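Local atomic coordinates of DNA-(apurinic or apyrimidinic site) endonuclease 2 (Xenopus laevis, PDB entry 6WCD), a protein that resects DNA from 3' ends as a 3'-5' exonuclease and weakly incises the backbone at abasic sites during base excision repair. Residues D114-A119 with K154-R159; F58-S63 with A81-S86. All blocks are in the same frame, centred on the assembly; numbering follows the deposited sequence.

In the fold
Both contacts belong to the nuclease domain of the Endonuclease/Exonuclease/phosphatase family and lie about 10 Å apart, centre to centre, on the same side of the chain's centre. Interaction 1 is buried and sets the loop between helix 107-114 and strand 119-127 against helix 152-173; its Glu-116 to Arg-118 ion pair lies within the loop, while the helix adds the ring of Tyr-156 and a second arginine, Arg-153. Interaction 2 is partly buried and carries its ion pair across the contact, so that a loop leaving one sheet, after strand 53-57, is joined to strand 80-83 of the other. They meet at Asp-114, whose OD2 probably bonds Ser-86 OG.

Interaction 1: D114-A119 with K154-R159; sequences DQEGRA and KTYKLR. With BU1 (1,4-butanediol), chain G.
Glu-116 and Tyr-156 reach for each other from opposite directions, and the carboxylate settles beside the phenol end of the ring, the two planes 25° apart. CD of Glu-116 comes to 3.1 Å from Tyr-156 OH, while Glu-116 OE1 lies 3.6 Å from Tyr-156 CE2. The angles do not allow a bond between phenol and carboxylate; the hydroxyl is bonded to the backbone oxygen of Ser-112. In Tyr-156 CG stands anti to the backbone N (chi1 -177°), which carries the ring off helix 152-173 toward the loop. Glu-116 is extended beyond CG, and its acid is held by Arg-118, two residues on, which grips Glu-116 OE1 side-on with NE at 2.9 Å and NH1 at 3.1 Å, both bonds close to the guanidinium plane. NE comes to the anti side of OE1, tilted out of the carboxylate plane, and NH1 nearly in line with the C-O bond. The guanidinium stands steeply to the ring, at 77°, with Arg-118 NE at the ring edge, 4.2 Å from Tyr-156 CE2. Arg-153, on the same helix, forms a second salt bridge to OE1 and a cation-pi contact with Tyr-156. The helix also presents Lys-154 and Lys-157 to a bound 1,4-butanediol. An alanine in place of Glu-116 would probably leave both arginines without their shared acid and Arg-118 with less to fix its rotation. Arg-118 NH2 also bonds the backbone oxygen of Tyr-142, probably an active-site residue. The chemistry is thus that of a buried acid shared by two arginines, consistent with steadying the backbone at Tyr-142.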
loop_
_atom_site.group_PDB
_atom_site.type_symbol
_atom_site.label_atom_id
_atom_site.label_comp_id
_atom_site.label_asym_id
_atom_site.label_seq_id
_atom_site.Cartn_x
_atom_site.Cartn_y
_atom_site.Cartn_z
ATOM N N ASP A 114 13.218 -6.010 3.752
ATOM C CA ASP A 114 13.038 -5.126 2.625
ATOM C C ASP A 114 13.302 -5.747 1.253
ATOM O O ASP A 114 12.951 -5.132 0.241
ATOM C CB ASP A 114 13.938 -3.886 2.783
ATOM C CG ASP A 114 13.213 -2.742 3.411
ATOM O OD1 ASP A 114 11.982 -2.836 3.661
ATOM O OD2 ASP A 114 13.898 -1.709 3.622
ATOM N N GLN A 115 13.760 -6.997 1.188
ATOM C CA GLN A 115 14.161 -7.556 -0.095
ATOM C C GLN A 115 13.051 -8.293 -0.833
ATOM O O GLN A 115 13.338 -8.937 -1.847
ATOM C CB GLN A 115 15.350 -8.508 0.097
ATOM C CG GLN A 115 14.999 -9.756 0.823
ATOM C CD GLN A 115 16.176 -10.699 1.019
ATOM O OE1 GLN A 115 17.317 -10.399 0.641
ATOM N NE2 GLN A 115 15.914 -11.839 1.646
ATOM N N GLU A 116 11.825 -8.291 -0.347
ATOM C CA GLU A 116 10.760 -9.046 -0.986
ATOM C C GLU A 116 9.770 -8.163 -1.748
ATOM O O GLU A 116 8.699 -8.626 -2.142
ATOM C CB GLU A 116 10.004 -9.891 0.049
ATOM C CG GLU A 116 10.874 -10.953 0.675
ATOM C CD GLU A 116 10.138 -11.951 1.578
ATOM O OE1 GLU A 116 8.871 -11.908 1.721
ATOM O OE2 GLU A 116 10.869 -12.799 2.191
ATOM N N GLY A 117 10.134 -6.925 -2.010
ATOM C CA GLY A 117 9.268 -6.071 -2.820
ATOM C C GLY A 117 7.945 -5.743 -2.168
ATOM O O GLY A 117 6.901 -5.777 -2.824
ATOM N N ARG A 118 7.959 -5.466 -0.872
ATOM C CA ARG A 118 6.720 -5.299 -0.131
ATOM C C ARG A 118 6.362 -3.883 0.269
ATOM O O ARG A 118 5.325 -3.669 0.899
ATOM C CB ARG A 118 6.796 -6.146 1.146
ATOM C CG ARG A 118 6.848 -7.640 0.850
ATOM C CD ARG A 118 6.827 -8.487 2.133
ATOM N NE ARG A 118 6.831 -9.882 1.756
ATOM C CZ ARG A 118 5.800 -10.551 1.278
ATOM N NH1 ARG A 118 5.936 -11.788 0.860
ATOM N NH2 ARG A 118 4.607 -9.992 1.271
ATOM N N ALA A 119 7.179 -2.899 -0.038
ATOM C CA ALA A 119 6.854 -1.523 0.319
ATOM C C ALA A 119 7.463 -0.530 -0.659
ATOM O O ALA A 119 8.624 -0.676 -1.073
ATOM C CB ALA A 119 7.346 -1.186 1.714
ATOM N N LYS A 154 5.955 -16.502 10.465
ATOM C CA LYS A 154 5.116 -15.759 11.398
ATOM C C LYS A 154 5.921 -14.659 12.088
ATOM O O LYS A 154 5.464 -13.534 12.223
ATOM C CB LYS A 154 4.492 -16.690 12.420
ATOM C CG LYS A 154 3.496 -15.993 13.322
ATOM C CD LYS A 154 3.014 -16.958 14.424
ATOM C CE LYS A 154 2.123 -16.240 15.430
ATOM N NZ LYS A 154 1.509 -17.161 16.438
ATOM N N THR A 155 7.151 -15.002 12.464
ATOM C CA THR A 155 8.034 -13.997 13.059
ATOM C C THR A 155 8.350 -12.899 12.070
ATOM O O THR A 155 8.265 -11.707 12.390
ATOM C CB THR A 155 9.336 -14.665 13.484
ATOM O OG1 THR A 155 9.067 -15.767 14.356
ATOM C CG2 THR A 155 10.222 -13.684 14.214
ATOM N N TYR A 156 8.631 -13.275 10.824
ATOM C CA TYR A 156 8.873 -12.280 9.782
ATOM C C TYR A 156 7.720 -11.298 9.662
ATOM O O TYR A 156 7.907 -10.103 9.552
ATOM C CB TYR A 156 9.147 -13.037 8.460
ATOM C CG TYR A 156 9.492 -12.217 7.251
ATOM C CD1 TYR A 156 10.785 -11.810 7.031
ATOM C CD2 TYR A 156 8.553 -11.881 6.320
ATOM C CE1 TYR A 156 11.109 -11.021 5.937
ATOM C CE2 TYR A 156 8.864 -11.081 5.207
ATOM C CZ TYR A 156 10.197 -10.723 5.030
ATOM O OH TYR A 156 10.524 -9.928 3.926
ATOM N N LYS A 157 6.480 -11.812 9.668
ATOM C CA LYS A 157 5.317 -10.964 9.509
ATOM C C LYS A 157 5.210 -9.939 10.657
ATOM O O LYS A 157 4.944 -8.746 10.418
ATOM C CB LYS A 157 4.060 -11.859 9.444
ATOM C CG LYS A 157 2.773 -11.042 9.255
ATOM C CD LYS A 157 1.544 -11.976 9.295
ATOM C CE LYS A 157 0.301 -11.139 8.933
ATOM N NZ LYS A 157 -0.953 -11.929 8.990
ATOM N N LEU A 158 5.416 -10.417 11.894
ATOM C CA LEU A 158 5.280 -9.528 13.053
ATOM C C LEU A 158 6.409 -8.493 13.056
ATOM O O LEU A 158 6.180 -7.328 13.385
ATOM C CB LEU A 158 5.242 -10.340 14.336
ATOM C CG LEU A 158 4.058 -11.331 14.400
ATOM C CD1 LEU A 158 4.175 -12.245 15.605
ATOM C CD2 LEU A 158 2.766 -10.551 14.489
ATOM N N ARG A 159 7.617 -8.916 12.658
ATOM C CA ARG A 159 8.725 -7.955 12.547
ATOM C C ARG A 159 8.503 -6.947 11.449
ATOM O O ARG A 159 8.845 -5.773 11.604
ATOM C CB ARG A 159 10.023 -8.718 12.382
ATOM C CG ARG A 159 10.389 -9.567 13.618
ATOM C CD ARG A 159 10.742 -8.722 14.785
ATOM N NE ARG A 159 12.108 -8.244 14.632
ATOM C CZ ARG A 159 12.780 -7.645 15.590
ATOM N NH1 ARG A 159 12.164 -7.334 16.721
ATOM N NH2 ARG A 159 14.070 -7.370 15.411
HETATM C C1 BU1 G . -3.429 -12.536 10.795
HETATM C C2 BU1 G . -2.623 -11.901 11.939
HETATM C C3 BU1 G . -1.155 -12.350 11.949
HETATM C C4 BU1 G . -0.771 -12.999 13.284
HETATM O O5 BU1 G . -4.782 -12.653 11.176
HETATM O O6 BU1 G . 0.092 -14.079 13.024
#

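Interaction 2: F58-S63 with A81-S86; sequences FSRVRS and AEEGLS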
loop_
_atom_site.group_PDB
_atom_site.type_symbol
_atom_site.label_atom_id
_atom_site.label_comp_id
_atom_site.label_asym_id
_atom_site.label_seq_id
_atom_site.Cartn_x
_atom_site.Cartn_y
_atom_site.Cartn_z
ATOM N N PHE A 58 10.605 -4.166 -6.471
ATOM C CA PHE A 58 10.721 -5.501 -7.028
ATOM C C PHE A 58 11.320 -6.470 -6.021
ATOM O O PHE A 58 12.344 -6.164 -5.396
ATOM C CB PHE A 58 11.643 -5.454 -8.233
ATOM C CG PHE A 58 11.245 -4.502 -9.291
ATOM C CD1 PHE A 58 10.227 -4.785 -10.161
ATOM C CD2 PHE A 58 11.968 -3.330 -9.489
ATOM C CE1 PHE A 58 9.876 -3.946 -11.185
ATOM C CE2 PHE A 58 11.625 -2.428 -10.495
ATOM C CZ PHE A 58 10.601 -2.751 -11.378
ATOM N N SER A 59 10.733 -7.649 -5.919
ATOM C CA SER A 59 11.320 -8.670 -5.075
ATOM C C SER A 59 12.695 -9.043 -5.595
ATOM O O SER A 59 12.911 -9.184 -6.801
ATOM C CB SER A 59 10.463 -9.889 -5.069
ATOM O OG SER A 59 11.134 -10.980 -4.480
ATOM N N ARG A 60 13.623 -9.306 -4.686
ATOM C CA ARG A 60 14.938 -9.719 -5.083
ATOM C C ARG A 60 15.159 -11.185 -4.750
ATOM O O ARG A 60 16.248 -11.684 -4.977
ATOM C CB ARG A 60 15.969 -8.892 -4.316
ATOM C CG ARG A 60 16.050 -7.451 -4.779
ATOM C CD ARG A 60 16.355 -6.506 -3.644
ATOM N NE ARG A 60 16.727 -5.176 -4.125
ATOM C CZ ARG A 60 15.873 -4.268 -4.590
ATOM N NH1 ARG A 60 14.571 -4.527 -4.653
ATOM N NH2 ARG A 60 16.327 -3.088 -4.988
ATOM N N VAL A 61 14.139 -11.905 -4.280
ATOM C CA VAL A 61 14.377 -13.277 -3.801
ATOM C C VAL A 61 13.757 -14.387 -4.627
ATOM O O VAL A 61 14.005 -15.572 -4.330
ATOM C CB VAL A 61 13.918 -13.456 -2.338
ATOM C CG1 VAL A 61 14.671 -12.492 -1.415
ATOM C CG2 VAL A 61 12.444 -13.326 -2.224
ATOM N N ARG A 62 12.865 -14.062 -5.556
ATOM C CA ARG A 62 12.144 -15.059 -6.320
ATOM C C ARG A 62 11.498 -14.344 -7.497
ATOM O O ARG A 62 10.920 -13.282 -7.322
ATOM C CB ARG A 62 11.009 -15.657 -5.473
ATOM C CG ARG A 62 10.236 -16.802 -6.096
ATOM C CD ARG A 62 9.355 -17.482 -5.049
ATOM N NE ARG A 62 10.100 -17.721 -3.816
ATOM C CZ ARG A 62 9.608 -17.602 -2.589
ATOM N NH1 ARG A 62 8.341 -17.275 -2.404
ATOM N NH2 ARG A 62 10.386 -17.833 -1.541
ATOM N N SER A 63 11.571 -14.924 -8.681
ATOM C CA SER A 63 10.944 -14.325 -9.873
ATOM C C SER A 63 9.420 -14.407 -9.820
ATOM O O SER A 63 8.820 -15.406 -9.397
ATOM C CB SER A 63 11.485 -15.044 -11.098
ATOM O OG SER A 63 10.957 -14.530 -12.307
ATOM N N ALA A 81 10.729 9.544 -3.613
ATOM C CA ALA A 81 10.219 8.180 -3.662
ATOM C C ALA A 81 11.324 7.221 -3.245
ATOM O O ALA A 81 12.497 7.445 -3.548
ATOM C CB ALA A 81 9.713 7.792 -5.063
ATOM N N GLU A 82 10.949 6.168 -2.548
ATOM C CA GLU A 82 11.917 5.237 -1.985
ATOM C C GLU A 82 11.334 3.855 -1.851
ATOM O O GLU A 82 10.178 3.724 -1.450
ATOM C CB GLU A 82 12.370 5.773 -0.617
ATOM C CG GLU A 82 13.530 5.051 -0.000
ATOM C CD GLU A 82 14.029 5.688 1.322
ATOM O OE1 GLU A 82 13.656 6.826 1.638
ATOM O OE2 GLU A 82 14.811 5.029 2.022
ATOM N N GLU A 83 12.136 2.807 -2.105
ATOM C CA GLU A 83 11.740 1.432 -1.915
ATOM C C GLU A 83 11.995 1.017 -0.463
ATOM O O GLU A 83 13.027 1.378 0.129
ATOM C CB GLU A 83 12.608 0.522 -2.798
ATOM C CG GLU A 83 12.148 0.071 -4.085
ATOM C CD GLU A 83 13.087 -1.065 -4.535
ATOM O OE1 GLU A 83 12.741 -2.247 -4.318
ATOM O OE2 GLU A 83 14.200 -0.757 -5.020
ATOM N N GLY A 84 11.119 0.186 0.077
ATOM C CA GLY A 84 11.374 -0.467 1.328
ATOM C C GLY A 84 11.011 0.422 2.495
ATOM O O GLY A 84 10.681 1.589 2.342
ATOM N N LEU A 85 11.100 -0.154 3.680
ATOM C CA LEU A 85 10.823 0.544 4.938
ATOM C C LEU A 85 12.044 0.913 5.740
ATOM O O LEU A 85 11.915 1.747 6.666
ATOM C CB LEU A 85 9.928 -0.321 5.838
ATOM C CG LEU A 85 8.558 -0.634 5.269
ATOM C CD1 LEU A 85 7.860 -1.678 6.103
ATOM C CD2 LEU A 85 7.708 0.588 5.139
ATOM N N SER A 86 13.209 0.362 5.439
ATOM C CA SER A 86 14.373 0.530 6.293
ATOM C C SER A 86 15.482 1.387 5.711
ATOM O O SER A 86 16.399 1.745 6.460
ATOM C CB SER A 86 14.989 -0.813 6.651
ATOM O OG SER A 86 15.724 -1.330 5.564
#
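Arg-60 grips Glu-83 end-on through NH1 and NH2 as a bidentate salt bridge, and together with Phe-58 they supply the surface buried here. Each terminal nitrogen of the arginine takes its own carboxylate oxygen: Arg-60 NH1 lies 2.9 Å from Glu-83 OE1, and Arg-60 NH2 is 3.2 Å from Glu-83 OE2. Both oxygens use their syn lone pairs, but the fit is not flat. Guanidinium and carboxylate are turned 37° against each other, so each oxygen sits somewhat off the guanidinium plane, and the NH1 bond is bent to 140°. Arg-60 gets there through a chain bent at chi2 (146°), whereas Glu-83 stretches out beyond CG from the end of strand 80-83.

Phe-58 contributes mainly through its backbone. Its nitrogen approaches Glu-83 OE1 to 3.6 Å without forming a hydrogen bond, and its carbonyl oxygen receives a weak bond from Arg-60 NH1, so that this arginine nitrogen serves both loop and carboxylate. The strongest polar partner of Glu-83 is Ser-57, whose OG is hydrogen-bonded to OE1, and Phe-89 adds a cation-pi contact to Arg-60.

Glu-83, part of a proposed Claspin-like CKB motif, is buried while Arg-60 is exposed, so the charge of the strand is met by a side chain arriving from the surface. The pairing links the loop after strand 53-57 to the other sheet, and the neighbouring positive charge would probably favour an ionised carboxylate.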